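Local coordinates for protein thermospermine synthase (Medicago truncatula, PDB 6BQ6) that probably catalyses the transfer of an aminopropyl group from decarboxylated S-adenosylmethionine to spermidine, forming thermospermine in polyamine biosynthesis, at residues B[34-37]-B[38-41]; B[133-136]-B[137-141]; B[192-196]-B[197-201]; B[235-238]-B[239-243]. All coordinates share one frame; numbering follows the deposited sequence.

In the fold
Contact 1 is the tip of the N-terminal hairpin, and its centre is 27 to 32 Å from the centres of the others. Contacts 2, 3 and 4 belong to the Rossmann-like synthase domain. Contact 1 comes nearest the bound thermospermine, the side chain of Ile35 being about 4 Å from it; the side chains of Val137 and Tyr195 are farther off, at about 6 and 7 Å. Contacts 2 and 3 come within about 6 Å at their nearest atoms without touching. Contacts 3 and 4 do touch, with centres 11 Å apart and Tyr200 CE2 3.5 Å from Leu237 CD2. Contacts 2 and 4 sit on opposite sides of the chain's centre.

Contact 1: residues B[34-37]-B[38-41]; sequences EIEE and NLRW
Glu36 and Leu39 close the hairpin that joins strands 29-34 and 39-45. The backbone bond comes first. Leu39 N donates to Glu36 O at 3.2 Å with an N-H...O angle of 172°, closing a type I turn. The donor stands well above the carbonyl plane, 63° out of it. Ile35 and Glu36 both lie opposite Leu39, a classic beta bulge. Beyond the bulge, Glu34 CA makes a C-H...O contact of 3.5 Å with Leu39 O.

The apolar contacts lie beside this. Ile35 and Trp41 run side by side, with Ile35 CG1 3.8 Å from Trp41 CB. The Trp41 ring leads off from the turn, because CG is anti to the backbone N (chi1 179°), and its NE1 bonds to Ser253 O. Ile35 CG2 approaches Leu39 CD2 at 4.3 Å. Glu36 CD lies 4.1 Å from the same methyl, Leu39 CD2.

Charged chains meet through their stems. Glu34 and Arg40 cross at a slant, Glu34 CG to Arg40 CG at 3.8 Å. Their charged ends do not touch, since Glu34 OE1 is 4.9 Å from Arg40 NH1. Arg40 NH1 instead forms a salt bridge with Glu32 of a third subunit, and the Arg40 guanidinium makes a cation-pi contact with Trp30 of a second subunit. Backbone and apolar contacts thus appear to shape the hairpin, while the arginine charge is used at the subunit interface.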
# COMPACT_ATOMS: atom_id res chain seq x y z
N GLU B 34 -4.86 -1.67 8.27
CA GLU B 34 -4.66 -0.38 8.89
C GLU B 34 -4.83 -0.59 10.38
O GLU B 34 -5.93 -0.55 10.87
CB GLU B 34 -5.67 0.65 8.36
CG GLU B 34 -5.47 1.04 6.88
CD GLU B 34 -5.83 2.50 6.56
OE1 GLU B 34 -5.07 3.14 5.79
OE2 GLU B 34 -6.85 3.01 7.09
N ILE B 35 -3.72 -0.82 11.08
CA ILE B 35 -3.71 -0.87 12.56
C ILE B 35 -4.30 0.43 13.15
O ILE B 35 -5.16 0.38 14.04
CB ILE B 35 -2.26 -1.04 13.10
CG1 ILE B 35 -1.61 -2.34 12.61
CG2 ILE B 35 -2.25 -0.96 14.63
CD1 ILE B 35 -2.51 -3.55 12.64
N GLU B 36 -3.79 1.55 12.69
CA GLU B 36 -4.31 2.90 12.99
C GLU B 36 -4.54 3.52 11.62
O GLU B 36 -4.00 3.03 10.63
CB GLU B 36 -3.26 3.71 13.77
CG GLU B 36 -2.59 3.00 14.95
CD GLU B 36 -1.60 3.88 15.76
OE1 GLU B 36 -1.42 3.57 16.96
OE2 GLU B 36 -0.97 4.86 15.22
N GLU B 37 -5.25 4.64 11.52
CA GLU B 37 -5.31 5.33 10.22
C GLU B 37 -3.94 5.69 9.60
O GLU B 37 -3.84 5.86 8.37
CB GLU B 37 -6.16 6.61 10.28
CG GLU B 37 -5.71 7.60 11.29
CD GLU B 37 -6.44 8.92 11.14
OE1 GLU B 37 -7.69 8.88 11.17
OE2 GLU B 37 -5.76 9.96 10.99
N ASN B 38 -2.90 5.78 10.43
CA ASN B 38 -1.58 6.16 9.95
C ASN B 38 -0.53 5.07 9.98
O ASN B 38 0.66 5.36 9.79
CB ASN B 38 -1.11 7.34 10.77
CG ASN B 38 -1.99 8.56 10.55
OD1 ASN B 38 -2.18 9.36 11.44
ND2 ASN B 38 -2.55 8.66 9.34
N LEU B 39 -0.96 3.84 10.18
CA LEU B 39 -0.04 2.75 10.25
C LEU B 39 -0.57 1.49 9.57
O LEU B 39 -1.62 1.06 9.87
CB LEU B 39 0.18 2.48 11.72
CG LEU B 39 1.23 1.57 12.24
CD1 LEU B 39 2.60 2.07 11.83
CD2 LEU B 39 1.07 1.60 13.73
N ARG B 40 0.21 0.92 8.68
CA ARG B 40 -0.23 -0.24 7.95
C ARG B 40 0.71 -1.40 8.15
O ARG B 40 1.89 -1.22 8.19
CB ARG B 40 -0.42 0.10 6.48
CG ARG B 40 -1.74 0.80 6.27
CD ARG B 40 -1.96 1.41 4.88
NE ARG B 40 -1.04 0.88 3.89
CZ ARG B 40 -0.95 1.36 2.65
NH1 ARG B 40 -1.78 2.32 2.22
NH2 ARG B 40 -0.06 0.82 1.81
N TRP B 41 0.13 -2.57 8.27
CA TRP B 41 0.89 -3.77 8.60
C TRP B 41 0.50 -4.76 7.53
O TRP B 41 -0.71 -5.05 7.42
CB TRP B 41 0.40 -4.19 9.96
CG TRP B 41 0.90 -5.37 10.62
CD1 TRP B 41 0.14 -6.33 11.24
CD2 TRP B 41 2.26 -5.70 10.88
NE1 TRP B 41 0.96 -7.22 11.89
CE2 TRP B 41 2.26 -6.86 11.68
CE3 TRP B 41 3.48 -5.11 10.56
CZ2 TRP B 41 3.42 -7.46 12.11
CZ3 TRP B 41 4.63 -5.70 10.97
CH2 TRP B 41 4.60 -6.89 11.74

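Contact 2: residues B[133-136]-B[137-141]; sequences IDEE and VVEFC
Glu139 N donates to Glu135 O at 2.9 Å, and Phe140 N meets Glu136 O at the same length. These are regular bonds of helix 135-144, which follows strand 127-132 in the Rossmann-like sheet. Asp134 is the N-cap of this helix. The capping bond runs from Glu136 N to Asp134 OD1, 3.1 Å long and bent (136°). The N-H comes from above the carboxylate plane. With CG anti to the backbone N (chi1 -168°), the carboxylate can fold back over the first turn. Asp134 O takes two weak bonds, from Val137 N at 3.1 Å and Val138 N at 3.4 Å.

The other carboxylate oxygen, Asp134 OD2, is bonded by Ser54 OG and Gln57 NE2. Asp134 therefore ties the helix start to the loop carrying Gln57, a residue that binds adenosine. The Val137 and Asp134 side chains cross at about a right angle, with Val137 CG2 3.5 Å from Asp134 OD2.

Phe140 packs on strands 58-64 and 70-73, and Val138 on strand 157-161. On the exposed side Glu135 and Glu139 lie side by side. Their stems touch, Glu135 CG to Glu139 CG at 4.1 Å, while Glu135 OE2 and Glu139 OE2 stay 4.8 Å apart.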
# COMPACT_ATOMS: atom_id res chain seq x y z
N ILE B 133 -22.73 -14.18 19.25
CA ILE B 133 -23.90 -13.66 18.59
C ILE B 133 -23.97 -14.10 17.13
O ILE B 133 -25.04 -14.08 16.56
CB ILE B 133 -23.97 -12.14 18.76
CG1 ILE B 133 -25.42 -11.71 18.65
CG2 ILE B 133 -23.02 -11.42 17.80
CD1 ILE B 133 -25.73 -10.42 19.38
N ASP B 134 -22.86 -14.50 16.53
CA ASP B 134 -22.78 -14.72 15.08
C ASP B 134 -22.57 -16.18 14.80
O ASP B 134 -21.46 -16.67 14.78
CB ASP B 134 -21.69 -13.86 14.43
CG ASP B 134 -21.78 -13.83 12.91
OD1 ASP B 134 -22.55 -14.63 12.33
OD2 ASP B 134 -21.15 -12.95 12.30
N GLU B 135 -23.68 -16.88 14.56
CA GLU B 135 -23.60 -18.29 14.27
C GLU B 135 -22.77 -18.60 13.04
O GLU B 135 -22.15 -19.66 12.93
CB GLU B 135 -25.02 -18.85 14.09
CG GLU B 135 -25.07 -20.36 13.97
CD GLU B 135 -26.49 -20.89 14.09
OE1 GLU B 135 -27.40 -20.15 13.66
OE2 GLU B 135 -26.68 -22.02 14.60
N GLU B 136 -22.71 -17.67 12.10
CA GLU B 136 -21.94 -17.95 10.86
C GLU B 136 -20.47 -18.00 11.13
O GLU B 136 -19.77 -18.82 10.55
CB GLU B 136 -22.30 -16.95 9.76
CG GLU B 136 -23.68 -17.28 9.20
CD GLU B 136 -24.03 -16.51 7.94
OE1 GLU B 136 -23.10 -16.24 7.16
OE2 GLU B 136 -25.24 -16.18 7.76
N VAL B 137 -20.00 -17.21 12.09
CA VAL B 137 -18.57 -17.28 12.49
C VAL B 137 -18.30 -18.63 13.15
O VAL B 137 -17.32 -19.29 12.85
CB VAL B 137 -18.18 -16.13 13.42
CG1 VAL B 137 -16.78 -16.37 14.04
CG2 VAL B 137 -18.23 -14.80 12.67
N VAL B 138 -19.18 -19.06 14.06
CA VAL B 138 -18.99 -20.34 14.75
C VAL B 138 -18.93 -21.46 13.74
O VAL B 138 -18.05 -22.32 13.79
CB VAL B 138 -20.12 -20.63 15.76
CG1 VAL B 138 -20.00 -22.03 16.33
CG2 VAL B 138 -20.03 -19.59 16.85
N GLU B 139 -19.91 -21.46 12.85
CA GLU B 139 -20.00 -22.57 11.89
C GLU B 139 -18.82 -22.55 10.91
O GLU B 139 -18.30 -23.61 10.57
CB GLU B 139 -21.34 -22.51 11.18
CG GLU B 139 -22.50 -22.94 12.09
CD GLU B 139 -22.43 -24.42 12.53
OE1 GLU B 139 -21.92 -25.28 11.78
OE2 GLU B 139 -22.82 -24.72 13.66
N PHE B 140 -18.39 -21.35 10.52
CA PHE B 140 -17.22 -21.21 9.67
C PHE B 140 -16.00 -21.83 10.35
O PHE B 140 -15.30 -22.65 9.77
CB PHE B 140 -16.95 -19.75 9.37
CG PHE B 140 -15.80 -19.55 8.44
CD1 PHE B 140 -15.98 -19.70 7.10
CD2 PHE B 140 -14.55 -19.31 8.91
CE1 PHE B 140 -14.92 -19.59 6.23
CE2 PHE B 140 -13.47 -19.17 8.05
CZ PHE B 140 -13.65 -19.30 6.71
N CYS B 141 -15.77 -21.43 11.60
CA CYS B 141 -14.58 -21.90 12.31
C CYS B 141 -14.66 -23.38 12.65
O CYS B 141 -13.67 -24.07 12.61
CB CYS B 141 -14.34 -21.05 13.54
SG CYS B 141 -13.90 -19.36 13.10

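Contact 3: residues B[192-196]-B[197-201]; sequences YKLYT and KDFYE
This is a helix N-cap, buried where the 3-10 turn 192-194 leads into helix 197-204 of the Rossmann-like domain. Thr196 is the cap residue. Its OG1 accepts from Phe199 N at 3.2 Å, with an N-H...O angle of 155°. The hydroxyl gets there because OG1 sits between the backbone N and the carbonyl carbon (chi1 60°). The first full helix bond runs from Tyr200 N to Thr196 O at 3.0 Å.

Phe199 turns back over the 3-10 turn. Leu194 CA makes a CH-pi contact with its ring, 3.9 Å from the centroid and 22° off the normal. Leu194 CD2 also lies over a face, 3.6 Å from Phe199 CE1. With an alanine in place of Phe199 the ring over Leu194 is gone, and a gap would probably open between the 3-10 turn and the helix.

Tyr200 reaches the carbonyls of Leu194 and Tyr195 through two waters. Water 1 donates to Leu194 O at 2.8 Å and lies 2.7 Å from Tyr200 OH. Water 2 donates to Tyr195 O and also bonds to Tyr200 OH, at 2.8 Å. Nearby, Lys193 NZ forms a salt bridge with Asp163, which binds adenosine. The helix start is thus likely to be fixed twice: by the threonine cap, and by a tyrosine hydroxyl whose waters satisfy the carbonyls of Leu194 and Tyr195.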
# COMPACT_ATOMS: atom_id res chain seq x y z
N TYR B 192 -20.25 -3.16 23.31
CA TYR B 192 -19.89 -2.12 24.22
C TYR B 192 -20.55 -2.34 25.59
O TYR B 192 -19.93 -2.13 26.64
CB TYR B 192 -20.28 -0.74 23.66
CG TYR B 192 -20.01 0.34 24.64
CD1 TYR B 192 -20.98 0.73 25.56
CD2 TYR B 192 -18.77 0.95 24.70
CE1 TYR B 192 -20.74 1.70 26.50
CE2 TYR B 192 -18.51 1.96 25.62
CZ TYR B 192 -19.50 2.31 26.53
OH TYR B 192 -19.28 3.26 27.45
N LYS B 193 -21.80 -2.75 25.57
CA LYS B 193 -22.54 -2.93 26.82
C LYS B 193 -21.94 -3.99 27.75
O LYS B 193 -22.18 -3.96 28.96
CB LYS B 193 -24.00 -3.21 26.56
CG LYS B 193 -24.27 -4.52 25.86
CD LYS B 193 -25.76 -4.63 25.62
CE LYS B 193 -26.10 -6.00 25.09
NZ LYS B 193 -25.94 -6.03 23.62
N LEU B 194 -21.16 -4.91 27.18
CA LEU B 194 -20.54 -5.97 27.95
C LEU B 194 -19.24 -5.55 28.63
O LEU B 194 -18.54 -6.39 29.20
CB LEU B 194 -20.34 -7.17 27.06
CG LEU B 194 -21.60 -7.65 26.33
CD1 LEU B 194 -21.32 -8.74 25.29
CD2 LEU B 194 -22.67 -8.12 27.25
N TYR B 195 -18.92 -4.25 28.58
CA TYR B 195 -17.74 -3.69 29.24
C TYR B 195 -18.14 -2.59 30.23
O TYR B 195 -17.28 -1.93 30.79
CB TYR B 195 -16.79 -3.11 28.18
CG TYR B 195 -16.15 -4.08 27.26
CD1 TYR B 195 -16.74 -4.44 26.06
CD2 TYR B 195 -14.91 -4.60 27.55
CE1 TYR B 195 -16.12 -5.33 25.18
CE2 TYR B 195 -14.30 -5.50 26.70
CZ TYR B 195 -14.87 -5.83 25.51
OH TYR B 195 -14.22 -6.69 24.71
N THR B 196 -19.44 -2.39 30.48
CA THR B 196 -19.81 -1.31 31.36
C THR B 196 -19.80 -1.73 32.84
O THR B 196 -20.02 -2.92 33.18
CB THR B 196 -21.20 -0.74 31.01
OG1 THR B 196 -22.17 -1.77 31.11
CG2 THR B 196 -21.22 -0.21 29.61
N LYS B 197 -19.67 -0.72 33.70
CA LYS B 197 -19.71 -0.88 35.14
C LYS B 197 -21.00 -1.58 35.54
O LYS B 197 -20.98 -2.56 36.29
CB LYS B 197 -19.59 0.45 35.86
CG LYS B 197 -19.63 0.33 37.37
CD LYS B 197 -19.59 1.70 38.05
CE LYS B 197 -19.43 1.55 39.57
NZ LYS B 197 -20.70 1.16 40.23
N ASP B 198 -22.11 -1.08 35.04
CA ASP B 198 -23.41 -1.67 35.40
C ASP B 198 -23.56 -3.11 34.92
O ASP B 198 -24.13 -3.93 35.65
CB ASP B 198 -24.55 -0.83 34.88
CG ASP B 198 -24.86 0.38 35.78
OD1 ASP B 198 -24.21 0.59 36.83
OD2 ASP B 198 -25.79 1.13 35.41
N PHE B 199 -23.08 -3.41 33.71
CA PHE B 199 -23.05 -4.81 33.26
C PHE B 199 -22.29 -5.71 34.25
O PHE B 199 -22.79 -6.75 34.70
CB PHE B 199 -22.47 -4.93 31.84
CG PHE B 199 -22.24 -6.36 31.41
CD1 PHE B 199 -23.32 -7.19 31.14
CD2 PHE B 199 -20.99 -6.88 31.46
CE1 PHE B 199 -23.12 -8.51 30.82
CE2 PHE B 199 -20.77 -8.19 31.12
CZ PHE B 199 -21.84 -9.01 30.81
N TYR B 200 -21.09 -5.29 34.59
CA TYR B 200 -20.26 -6.10 35.47
C TYR B 200 -20.88 -6.27 36.82
O TYR B 200 -20.91 -7.37 37.33
CB TYR B 200 -18.90 -5.47 35.63
CG TYR B 200 -18.01 -5.45 34.42
CD1 TYR B 200 -17.93 -6.55 33.53
CD2 TYR B 200 -17.17 -4.37 34.19
CE1 TYR B 200 -17.06 -6.52 32.43
CE2 TYR B 200 -16.30 -4.36 33.13
CZ TYR B 200 -16.24 -5.44 32.24
OH TYR B 200 -15.36 -5.41 31.17
N GLU B 201 -21.40 -5.16 37.38
CA GLU B 201 -21.98 -5.18 38.73
C GLU B 201 -23.29 -5.92 38.82
O GLU B 201 -23.48 -6.67 39.76
CB GLU B 201 -22.17 -3.76 39.28
CG GLU B 201 -22.33 -3.71 40.80
CD GLU B 201 -22.45 -2.28 41.33
OE1 GLU B 201 -22.67 -2.13 42.56
OE2 GLU B 201 -22.29 -1.33 40.51
O HOH W 1 -15.92 -7.30 29.29
O HOH W 2 -14.55 -2.71 30.86

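Contact 4: residues B[235-238]-B[239-243]; sequences NTLR and QVFKY
Gln239 folds back on Asn235 and Thr236 at the end of helix 230-238. Its CB rests 3.3 Å from Thr236 O. CG comes equally near Asn235 O, at 3.3 Å. The chain then bends at chi2 (-46°), which brings the amide back over the last turn. CD stays close to the same oxygen, Asn235 O. At the tip, NE2 donates to Asn235 O at 2.9 Å with an N-H...O angle of 151°, tilted from the carbonyl plane. Gln239 N bonds to Thr236 O at 3.1 Å.

The Asn235 side chain has its own partners. Arg238 grips OD1 side-on with two nitrogens, NH1 at 2.8 Å and NE at 3.1 Å. NE lies in the plane of the Asn235 side-chain carbonyl, and NH1 stands above it. Asn235 ND2 bonds to His314 O, and Arg238 NH1 also to Asn310 O. An alanine at Asn235 removes OD1 and ND2, so the guanidinium, though still bonded to Asn310 O, would probably turn more freely, and His314 O would lose this donor.

Leu237 O receives two N-H groups, Phe241 N at 3.0 Å and nearly straight, and Val240 N at the same length from above the carbonyl plane. The Leu237 and Phe241 side chains run alongside each other, and both touch Ala263 of strand 256-264. Backbone i+3 bonds mixed with an i+4 bond are typical of a helix C-terminal end, here leading into edge strand 243-251.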
# COMPACT_ATOMS: atom_id res chain seq x y z
N ASN B 235 -9.79 0.29 34.68
CA ASN B 235 -10.44 1.17 35.64
C ASN B 235 -11.91 0.84 35.88
O ASN B 235 -12.39 0.96 37.01
CB ASN B 235 -10.30 2.64 35.24
CG ASN B 235 -10.68 3.58 36.39
OD1 ASN B 235 -10.19 3.42 37.52
ND2 ASN B 235 -11.61 4.53 36.13
N THR B 236 -12.60 0.44 34.83
CA THR B 236 -14.01 0.06 34.96
C THR B 236 -14.10 -1.14 35.89
O THR B 236 -14.88 -1.15 36.86
CB THR B 236 -14.65 -0.19 33.60
OG1 THR B 236 -14.52 1.00 32.78
CG2 THR B 236 -16.12 -0.52 33.74
N LEU B 237 -13.25 -2.15 35.67
CA LEU B 237 -13.24 -3.30 36.56
C LEU B 237 -12.85 -2.97 38.01
O LEU B 237 -13.36 -3.58 38.93
CB LEU B 237 -12.37 -4.42 36.00
CG LEU B 237 -12.96 -5.15 34.80
CD1 LEU B 237 -11.90 -5.94 34.05
CD2 LEU B 237 -14.10 -6.03 35.20
N ARG B 238 -11.96 -1.99 38.20
CA ARG B 238 -11.51 -1.58 39.54
C ARG B 238 -12.70 -0.99 40.32
O ARG B 238 -12.74 -1.01 41.57
CB ARG B 238 -10.36 -0.56 39.37
CG ARG B 238 -9.72 -0.11 40.65
CD ARG B 238 -8.37 0.57 40.41
NE ARG B 238 -8.41 1.71 39.47
CZ ARG B 238 -7.48 2.67 39.40
NH1 ARG B 238 -7.55 3.65 38.51
NH2 ARG B 238 -6.45 2.63 40.24
N GLN B 239 -13.70 -0.52 39.61
CA GLN B 239 -14.92 0.01 40.31
C GLN B 239 -15.85 -1.07 40.83
O GLN B 239 -16.82 -0.77 41.53
CB GLN B 239 -15.76 0.88 39.36
CG GLN B 239 -15.04 2.00 38.63
CD GLN B 239 -14.14 2.79 39.53
OE1 GLN B 239 -14.57 3.27 40.59
NE2 GLN B 239 -12.88 2.95 39.13
N VAL B 240 -15.67 -2.31 40.39
CA VAL B 240 -16.60 -3.38 40.66
C VAL B 240 -16.02 -4.50 41.51
O VAL B 240 -16.71 -5.07 42.33
CB VAL B 240 -17.13 -3.97 39.33
CG1 VAL B 240 -18.12 -5.12 39.54
CG2 VAL B 240 -17.74 -2.87 38.46
N PHE B 241 -14.79 -4.93 41.21
CA PHE B 241 -14.17 -6.05 41.89
C PHE B 241 -13.02 -5.58 42.76
O PHE B 241 -12.35 -4.58 42.43
CB PHE B 241 -13.56 -7.02 40.85
CG PHE B 241 -14.58 -7.75 40.02
CD1 PHE B 241 -15.14 -8.92 40.49
CD2 PHE B 241 -14.97 -7.27 38.79
CE1 PHE B 241 -16.08 -9.60 39.73
CE2 PHE B 241 -15.89 -7.93 38.03
CZ PHE B 241 -16.45 -9.11 38.49
N LYS B 242 -12.75 -6.32 43.84
CA LYS B 242 -11.69 -5.96 44.77
C LYS B 242 -10.31 -6.12 44.23
O LYS B 242 -9.48 -5.24 44.42
CB LYS B 242 -11.79 -6.76 46.05
CG LYS B 242 -10.78 -6.28 47.08
CD LYS B 242 -11.11 -6.58 48.50
CE LYS B 242 -10.03 -6.01 49.40
NZ LYS B 242 -10.02 -4.51 49.42
N TYR B 243 -10.08 -7.25 43.55
CA TYR B 243 -8.76 -7.59 43.05
C TYR B 243 -8.79 -7.56 41.52
O TYR B 243 -9.62 -8.24 40.90
CB TYR B 243 -8.38 -8.96 43.55
CG TYR B 243 -8.40 -9.08 45.04
CD1 TYR B 243 -7.40 -8.53 45.81
CD2 TYR B 243 -9.44 -9.75 45.68
CE1 TYR B 243 -7.44 -8.64 47.21
CE2 TYR B 243 -9.49 -9.86 47.05
CZ TYR B 243 -8.51 -9.31 47.80
OH TYR B 243 -8.65 -9.48 49.19
O HOH W 3 -10.80 -2.54 43.12